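Local coordinates for protein quinoline 2-oxidoreductase large subunit (Pseudomonas putida, PDB 1T3Q) that probably hydroxylates quinoline at carbon 2 as a molybdenum hydroxylase of the xanthine dehydrogenase family, using a molybdopterin cytosine dinucleotide cofactor, at residues B[73-77]-B[78-82]; B[119-123]-B[124-128]; B[238-241]-B[242-245]; B[522-526]-B[527-531]. All coordinates share one frame; numbering follows the deposited sequence.

Contact 1 (B[73-77]-B[78-82]); sequences LVWCG and ADVAE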
# COMPACT_ATOMS: atom_id res chain seq x y z
N LEU B 73 8.81 20.41 -13.29
CA LEU B 73 7.70 21.00 -14.02
C LEU B 73 7.18 22.28 -13.40
O LEU B 73 7.20 22.44 -12.18
CB LEU B 73 6.58 19.96 -14.12
CG LEU B 73 5.20 20.29 -14.70
CD1 LEU B 73 4.44 18.99 -14.91
CD2 LEU B 73 4.42 21.21 -13.76
N VAL B 74 6.71 23.19 -14.24
CA VAL B 74 6.12 24.44 -13.78
C VAL B 74 4.94 24.73 -14.70
O VAL B 74 5.10 24.83 -15.91
CB VAL B 74 7.11 25.62 -13.85
CG1 VAL B 74 6.43 26.89 -13.38
CG2 VAL B 74 8.33 25.33 -12.99
N TRP B 75 3.75 24.84 -14.11
CA TRP B 75 2.53 25.11 -14.88
C TRP B 75 1.90 26.44 -14.51
O TRP B 75 1.99 26.89 -13.36
CB TRP B 75 1.47 24.03 -14.62
CG TRP B 75 1.61 22.76 -15.40
CD1 TRP B 75 2.51 22.49 -16.40
CD2 TRP B 75 0.80 21.59 -15.26
NE1 TRP B 75 2.30 21.22 -16.89
CE2 TRP B 75 1.26 20.65 -16.21
CE3 TRP B 75 -0.27 21.25 -14.43
CZ2 TRP B 75 0.68 19.38 -16.34
CZ3 TRP B 75 -0.85 19.99 -14.56
CH2 TRP B 75 -0.37 19.07 -15.51
N CYS B 76 1.27 27.08 -15.49
CA CYS B 76 0.56 28.33 -15.24
C CYS B 76 -0.89 28.01 -15.58
O CYS B 76 -1.21 26.88 -15.95
CB CYS B 76 1.11 29.47 -16.11
SG CYS B 76 0.90 29.25 -17.88
N GLY B 77 -1.78 28.99 -15.45
CA GLY B 77 -3.18 28.76 -15.72
C GLY B 77 -3.52 28.19 -17.09
O GLY B 77 -4.44 27.38 -17.22
N ALA B 78 -2.77 28.61 -18.11
CA ALA B 78 -3.01 28.15 -19.48
C ALA B 78 -2.70 26.67 -19.66
O ALA B 78 -3.37 25.97 -20.41
CB ALA B 78 -2.19 28.98 -20.45
N ASP B 79 -1.66 26.20 -18.97
CA ASP B 79 -1.28 24.79 -19.05
C ASP B 79 -2.40 23.92 -18.48
O ASP B 79 -2.79 22.91 -19.06
CB ASP B 79 -0.01 24.54 -18.25
CG ASP B 79 1.19 25.26 -18.82
OD1 ASP B 79 1.48 25.06 -20.02
OD2 ASP B 79 1.85 26.01 -18.07
N VAL B 80 -2.92 24.33 -17.33
CA VAL B 80 -3.98 23.59 -16.67
C VAL B 80 -5.29 23.66 -17.43
O VAL B 80 -6.00 22.65 -17.57
CB VAL B 80 -4.19 24.11 -15.23
CG1 VAL B 80 -5.23 23.28 -14.52
CG2 VAL B 80 -2.87 24.06 -14.47
N ALA B 81 -5.62 24.84 -17.94
CA ALA B 81 -6.86 25.03 -18.69
C ALA B 81 -7.03 24.01 -19.81
O ALA B 81 -8.15 23.68 -20.19
CB ALA B 81 -6.92 26.45 -19.24
N GLU B 82 -5.92 23.51 -20.34
CA GLU B 82 -5.97 22.53 -21.42
C GLU B 82 -6.39 21.16 -20.92
O GLU B 82 -6.87 20.32 -21.69
CB GLU B 82 -4.61 22.41 -22.10
CG GLU B 82 -4.03 23.72 -22.61
CD GLU B 82 -2.81 23.51 -23.49
OE1 GLU B 82 -2.13 24.51 -23.83
OE2 GLU B 82 -2.53 22.35 -23.86
O HOH W 1 4.48 26.17 -18.26
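Asp79, in the first turn of helix 77-81, folds its carboxylate back onto the backbone of Cys76, the residue at the N-cap. The bond from Cys76 N to Asp79 OD2 is 2.9 Å long and nearly straight (163°), and it uses the anti lone pair, the one turned away from the other oxygen. This is one half of a capping box: the third helical residue accepts from the N-cap amide. A water adds a second donor to the same oxygen, giving one hydrogen to Asp79 OD2 at 2.6 Å and the other to Val74 O at 2.8 Å, so it links the carboxylate to the strand.

Backbone bonds start the helix. Ala81 N gives a sound bond to Gly77 O (2.9 Å), whereas Asp79 N and Val80 N both reach Cys76 O only weakly.

The apolar contacts gather round Trp75. Its CG stands anti to the carbonyl carbon (chi1 -82°), which brings the indole beside the helix start. Asp79 CB lies over a face of the five-membered ring, 4.0 Å from its centroid, a CH-pi contact, while ring and carboxylate planes are turned 34° apart. Further along the indole, Val80 CG2 comes within 3.8 Å of Trp75 CE3. Helix 263-275 also packs on the indole, through Leu271 and Ala274.

Aspartate suits this place twice over: its short side chain lets CB pack on the tryptophan while the carboxylate reaches the Cys76 amide. Sited at a helix N terminus with two donors on OD2, it probably stays ionised, and these contacts are consistent with a firmly held turn from strand 71-76 into helix 77-81 in the hammerhead domain.

Contact 2 (B[119-123]-B[124-128]); sequences VVASS and RAIAE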
# COMPACT_ATOMS: atom_id res chain seq x y z
N VAL B 119 4.69 24.47 -9.03
CA VAL B 119 6.00 23.91 -9.33
C VAL B 119 6.12 22.54 -8.69
O VAL B 119 5.75 22.35 -7.53
CB VAL B 119 7.13 24.80 -8.76
CG1 VAL B 119 8.48 24.14 -9.02
CG2 VAL B 119 7.08 26.20 -9.39
N VAL B 120 6.60 21.57 -9.46
CA VAL B 120 6.82 20.23 -8.94
C VAL B 120 8.33 20.03 -8.95
O VAL B 120 8.99 20.23 -9.97
CB VAL B 120 6.14 19.16 -9.82
CG1 VAL B 120 6.51 17.77 -9.32
CG2 VAL B 120 4.63 19.34 -9.77
N ALA B 121 8.88 19.65 -7.80
CA ALA B 121 10.32 19.46 -7.69
C ALA B 121 10.69 18.29 -6.77
O ALA B 121 9.82 17.67 -6.17
CB ALA B 121 10.98 20.75 -7.20
N SER B 122 11.98 18.01 -6.67
CA SER B 122 12.50 16.91 -5.86
C SER B 122 12.19 17.03 -4.37
O SER B 122 12.18 16.04 -3.65
CB SER B 122 14.01 16.79 -6.06
OG SER B 122 14.64 18.00 -5.69
N SER B 123 11.95 18.26 -3.91
CA SER B 123 11.62 18.50 -2.51
C SER B 123 10.72 19.71 -2.43
O SER B 123 10.69 20.52 -3.36
CB SER B 123 12.88 18.75 -1.68
OG SER B 123 13.34 20.09 -1.85
N ARG B 124 9.98 19.83 -1.34
CA ARG B 124 9.09 20.96 -1.15
C ARG B 124 9.90 22.26 -1.06
O ARG B 124 9.50 23.29 -1.60
CB ARG B 124 8.27 20.77 0.13
CG ARG B 124 7.51 21.99 0.61
CD ARG B 124 6.40 22.42 -0.34
NE ARG B 124 5.71 23.58 0.22
CZ ARG B 124 4.39 23.73 0.26
NH1 ARG B 124 3.59 22.79 -0.22
NH2 ARG B 124 3.87 24.81 0.82
N ALA B 125 11.06 22.20 -0.40
CA ALA B 125 11.90 23.38 -0.26
C ALA B 125 12.37 23.90 -1.61
O ALA B 125 12.36 25.11 -1.86
CB ALA B 125 13.10 23.07 0.62
N ILE B 126 12.79 22.99 -2.49
CA ILE B 126 13.26 23.37 -3.81
C ILE B 126 12.11 23.88 -4.67
O ILE B 126 12.28 24.79 -5.48
CB ILE B 126 13.96 22.19 -4.52
CG1 ILE B 126 15.27 21.87 -3.78
CG2 ILE B 126 14.26 22.54 -5.98
CD1 ILE B 126 16.04 20.69 -4.37
N ALA B 127 10.92 23.30 -4.50
CA ALA B 127 9.76 23.75 -5.27
C ALA B 127 9.48 25.19 -4.88
O ALA B 127 9.12 26.01 -5.73
CB ALA B 127 8.55 22.87 -4.98
N GLU B 128 9.63 25.49 -3.60
CA GLU B 128 9.41 26.85 -3.11
C GLU B 128 10.50 27.77 -3.64
O GLU B 128 10.22 28.91 -4.01
CB GLU B 128 9.37 26.88 -1.58
CG GLU B 128 8.10 26.29 -0.98
CD GLU B 128 8.08 26.34 0.54
OE1 GLU B 128 7.05 25.97 1.14
OE2 GLU B 128 9.10 26.73 1.14
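Ser123 caps helix 124-131: its OG accepts from Ile126 N at 3.0 Å in a nearly straight bond (163°). With chi1 at 79°, the hydroxyl stands between backbone N and carbonyl carbon and is turned over the first helical turn. From the same residue, Ser123 O accepts from Ala127 N, also at 3.0 Å, so side chain and carbonyl serve two successive amides. With an alanine here, Ile126 N would probably lose the hydroxyl that accepts from it and the helix start be less firmly held.

One turn along the helix, Arg124 NE makes a salt bridge to Glu128 OE1 at 2.9 Å; the oxygen lies in the guanidinium plane but is itself met from above the carboxylate plane. Both ends have further partners: Arg124 NH2 pairs with Glu287, and Glu128 accepts from Met1 N and Lys2 N of the medium subunit.

Packing closes the inner side. Ala121 CB meets Ala127 CB at 3.9 Å and Ile126 CG2 at the same 3.9 Å, while Val119 CG1 reaches Ala127 CB at 4.2 Å. The two alanines, with only a methyl each, are consistent with a close approach of helix and strand axes, 7.1 Å, the helix running back at 140° to the strand.

The chemistry is thus divided by side: methyl groups seal the helix to strand 115-121 of the hammerhead domain, and an ion pair on its outer side meets the neighbouring subunit.

Contact 3 (B[238-241]-B[242-245]); sequences AIPE and HLIE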
# COMPACT_ATOMS: atom_id res chain seq x y z
N ALA B 238 -11.75 14.33 -16.75
CA ALA B 238 -12.09 13.43 -17.85
C ALA B 238 -11.26 12.15 -17.79
O ALA B 238 -10.61 11.76 -18.76
CB ALA B 238 -11.88 14.13 -19.19
N ILE B 239 -11.29 11.50 -16.63
CA ILE B 239 -10.58 10.24 -16.42
C ILE B 239 -11.66 9.22 -16.09
O ILE B 239 -12.53 9.48 -15.26
CB ILE B 239 -9.58 10.36 -15.24
CG1 ILE B 239 -8.48 11.37 -15.60
CG2 ILE B 239 -8.97 8.99 -14.93
CD1 ILE B 239 -7.43 11.58 -14.51
N PRO B 240 -11.65 8.05 -16.75
CA PRO B 240 -12.67 7.04 -16.47
C PRO B 240 -12.73 6.74 -14.97
O PRO B 240 -11.71 6.47 -14.35
CB PRO B 240 -12.23 5.84 -17.31
CG PRO B 240 -10.76 6.07 -17.52
CD PRO B 240 -10.65 7.55 -17.72
N GLU B 241 -13.93 6.81 -14.41
CA GLU B 241 -14.13 6.62 -12.98
C GLU B 241 -13.67 5.30 -12.39
O GLU B 241 -13.14 5.26 -11.28
CB GLU B 241 -15.61 6.83 -12.63
CG GLU B 241 -15.87 7.01 -11.14
CD GLU B 241 -17.33 7.25 -10.81
OE1 GLU B 241 -17.63 7.59 -9.65
OE2 GLU B 241 -18.19 7.09 -11.71
N HIS B 242 -13.85 4.21 -13.13
CA HIS B 242 -13.46 2.91 -12.62
C HIS B 242 -11.94 2.76 -12.51
O HIS B 242 -11.45 1.85 -11.85
CB HIS B 242 -14.03 1.79 -13.49
CG HIS B 242 -13.62 1.88 -14.93
ND1 HIS B 242 -13.07 0.82 -15.61
CD2 HIS B 242 -13.73 2.89 -15.83
CE1 HIS B 242 -12.85 1.17 -16.87
NE2 HIS B 242 -13.24 2.42 -17.02
N LEU B 243 -11.21 3.65 -13.17
CA LEU B 243 -9.75 3.60 -13.13
C LEU B 243 -9.20 4.52 -12.04
O LEU B 243 -8.01 4.82 -12.02
CB LEU B 243 -9.17 4.01 -14.49
CG LEU B 243 -9.60 3.13 -15.67
CD1 LEU B 243 -8.95 3.60 -16.96
CD2 LEU B 243 -9.21 1.69 -15.37
N ILE B 244 -10.08 4.95 -11.15
CA ILE B 244 -9.67 5.83 -10.06
C ILE B 244 -10.03 5.26 -8.70
O ILE B 244 -11.14 4.77 -8.50
CB ILE B 244 -10.35 7.21 -10.14
CG1 ILE B 244 -10.06 7.89 -11.48
CG2 ILE B 244 -9.87 8.09 -8.99
CD1 ILE B 244 -10.77 9.23 -11.65
N GLU B 245 -9.08 5.32 -7.78
CA GLU B 245 -9.33 4.89 -6.41
C GLU B 245 -8.89 6.01 -5.50
O GLU B 245 -7.80 6.56 -5.66
CB GLU B 245 -8.55 3.63 -6.03
CG GLU B 245 -8.78 3.26 -4.56
CD GLU B 245 -7.88 2.15 -4.05
OE1 GLU B 245 -8.05 1.75 -2.87
OE2 GLU B 245 -7.02 1.67 -4.81
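Ile239 and Ile244 meet at about a right angle, Ile244 CD1 lying 3.7 Å from Ile239 CG2. Both keep CG1 anti to the carbonyl carbon; in Ile244 (chi1 -57°) this carries the end of the chain across its partner and leaves CG1 3.6 Å from Pro240 O. Branched aliphatic chains suit this buried pair, and helix 226-237 packs on Ile244 as well, through Val233 and Ala234.

Between the two isoleucines the chain makes a tight 3-10 turn. Leu243 N bonds to Pro240 O and Ile244 N to Glu241 O, both at 3.1 Å. The turn completes a beta-alpha-beta crossover in which helix 226-237 joins the parallel neighbours 216-221 and 244-247. Proline fits at its head: its restricted phi (-53°) suits the start of such a turn, whose bonds here use Pro240 O and not its nitrogen.

On the other side of the turn the His242 ring leans obliquely on Pro240, whose CB is 3.6 Å from both His242 NE2 and CD2. Leu243 CG sits over the centre of one imidazole face, 3.9 Å above the plane. This part of the turn meets the second subunit: Ser527 of that subunit packs on His242, and Glu241 OE2 hydrogen-bonds to its Thr494.

Contact 4 (B[522-526]-B[527-531]); sequences LGVPA and SDVVI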
# COMPACT_ATOMS: atom_id res chain seq x y z
N LEU B 522 -25.90 -7.95 14.39
CA LEU B 522 -25.62 -9.37 14.20
C LEU B 522 -25.56 -10.19 15.49
O LEU B 522 -25.38 -11.40 15.45
CB LEU B 522 -24.32 -9.54 13.41
CG LEU B 522 -24.42 -9.13 11.93
CD1 LEU B 522 -23.04 -9.07 11.29
CD2 LEU B 522 -25.30 -10.12 11.19
N GLY B 523 -25.69 -9.52 16.64
CA GLY B 523 -25.67 -10.23 17.91
C GLY B 523 -24.33 -10.84 18.28
O GLY B 523 -24.29 -11.93 18.86
N VAL B 524 -23.24 -10.15 17.96
CA VAL B 524 -21.90 -10.64 18.27
C VAL B 524 -21.12 -9.56 19.01
O VAL B 524 -21.49 -8.39 19.00
CB VAL B 524 -21.11 -11.01 17.00
CG1 VAL B 524 -21.80 -12.16 16.28
CG2 VAL B 524 -20.98 -9.80 16.09
N PRO B 525 -20.02 -9.95 19.68
CA PRO B 525 -19.20 -8.98 20.42
C PRO B 525 -18.61 -7.96 19.44
O PRO B 525 -18.23 -8.31 18.33
CB PRO B 525 -18.11 -9.85 21.05
CG PRO B 525 -18.73 -11.21 21.14
CD PRO B 525 -19.50 -11.32 19.85
N ALA B 526 -18.51 -6.71 19.87
CA ALA B 526 -17.94 -5.68 19.01
C ALA B 526 -16.49 -6.02 18.68
O ALA B 526 -15.98 -5.64 17.63
CB ALA B 526 -18.03 -4.32 19.70
N SER B 527 -15.84 -6.76 19.57
CA SER B 527 -14.45 -7.14 19.36
C SER B 527 -14.31 -8.10 18.18
O SER B 527 -13.20 -8.33 17.68
CB SER B 527 -13.87 -7.78 20.62
OG SER B 527 -14.56 -8.98 20.94
N ASP B 528 -15.43 -8.68 17.74
CA ASP B 528 -15.43 -9.61 16.61
C ASP B 528 -15.75 -8.90 15.30
O ASP B 528 -15.93 -9.54 14.27
CB ASP B 528 -16.46 -10.72 16.82
CG ASP B 528 -15.98 -11.79 17.77
OD1 ASP B 528 -16.76 -12.73 18.05
OD2 ASP B 528 -14.83 -11.70 18.24
N VAL B 529 -15.82 -7.58 15.36
CA VAL B 529 -16.15 -6.77 14.18
C VAL B 529 -15.03 -5.80 13.82
O VAL B 529 -14.40 -5.22 14.70
CB VAL B 529 -17.42 -5.93 14.45
CG1 VAL B 529 -17.78 -5.12 13.21
CG2 VAL B 529 -18.56 -6.84 14.85
N VAL B 530 -14.78 -5.62 12.53
CA VAL B 530 -13.78 -4.65 12.11
C VAL B 530 -14.40 -3.72 11.08
O VAL B 530 -15.16 -4.15 10.21
CB VAL B 530 -12.51 -5.31 11.51
CG1 VAL B 530 -12.84 -6.06 10.22
CG2 VAL B 530 -11.47 -4.24 11.23
N ILE B 531 -14.09 -2.43 11.20
CA ILE B 531 -14.60 -1.44 10.27
C ILE B 531 -13.52 -1.08 9.25
O ILE B 531 -12.42 -0.66 9.60
CB ILE B 531 -15.04 -0.15 11.00
CG1 ILE B 531 -16.11 -0.49 12.04
CG2 ILE B 531 -15.58 0.87 10.00
CD1 ILE B 531 -17.35 -1.16 11.46
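Pro525 and Asp528 lie side by side with their side chains pointing the same way, the carboxylate oxygen Asp528 OD1 3.6 Å from Pro525 CD. Asp528 CG is anti to its carbonyl carbon (chi1 -79°), which lays the carboxylate along the pyrrolidine ring. Two bonds close the 3-10 turn: Asp528 N to Pro525 O at 2.9 Å and Val529 N to Ala526 O at 3.0 Å. Beyond the turn, Val524 CG2 and Val529 CG2 touch at 4.0 Å, the two side chains crossing at about a right angle; short branched valines suit this buried contact. Were Asp528 exchanged for alanine, the flank of the proline would probably be uncovered, and Lys496 would lose the side chain it packs on.

Further out, Arg21 hydrogen-bonds to both Ala526 O and Val529 O, one guanidinium bridging the turn and the strand, while Ala519 packs on Ala526. Gly523, whose positive phi few other residues take easily, ends helix 510-522 in a Schellman motif, with Val524 N bonded to Ala519 O. The whole is the return leg of a beta-alpha-beta crossover, in which helix 510-522 joins the parallel strands 497-501 and 529-532 within a molybdopterin-binding region.

Overall arrangement
From the N terminus the four contacts follow in series, none enclosing or crossing another. Contact 1 turns strand 71-76 into helix 77-81, and contact 2 turns the neighbouring antiparallel strand 115-121 into helix 124-131; they touch through a probable hydrogen bond from Val120 N to Leu73 O (2.9 Å). Contact 3 leads from helix 226-237 into strand 244-247, at the far edge of the same seven-stranded sheet, its centre about 22 Å from that of contact 1. Contact 4 turns from helix 510-522 into strand 529-532 of a separate four-stranded sheet, about 33 Å from contact 3 between centres. Contacts 3 and 4 both face the second subunit.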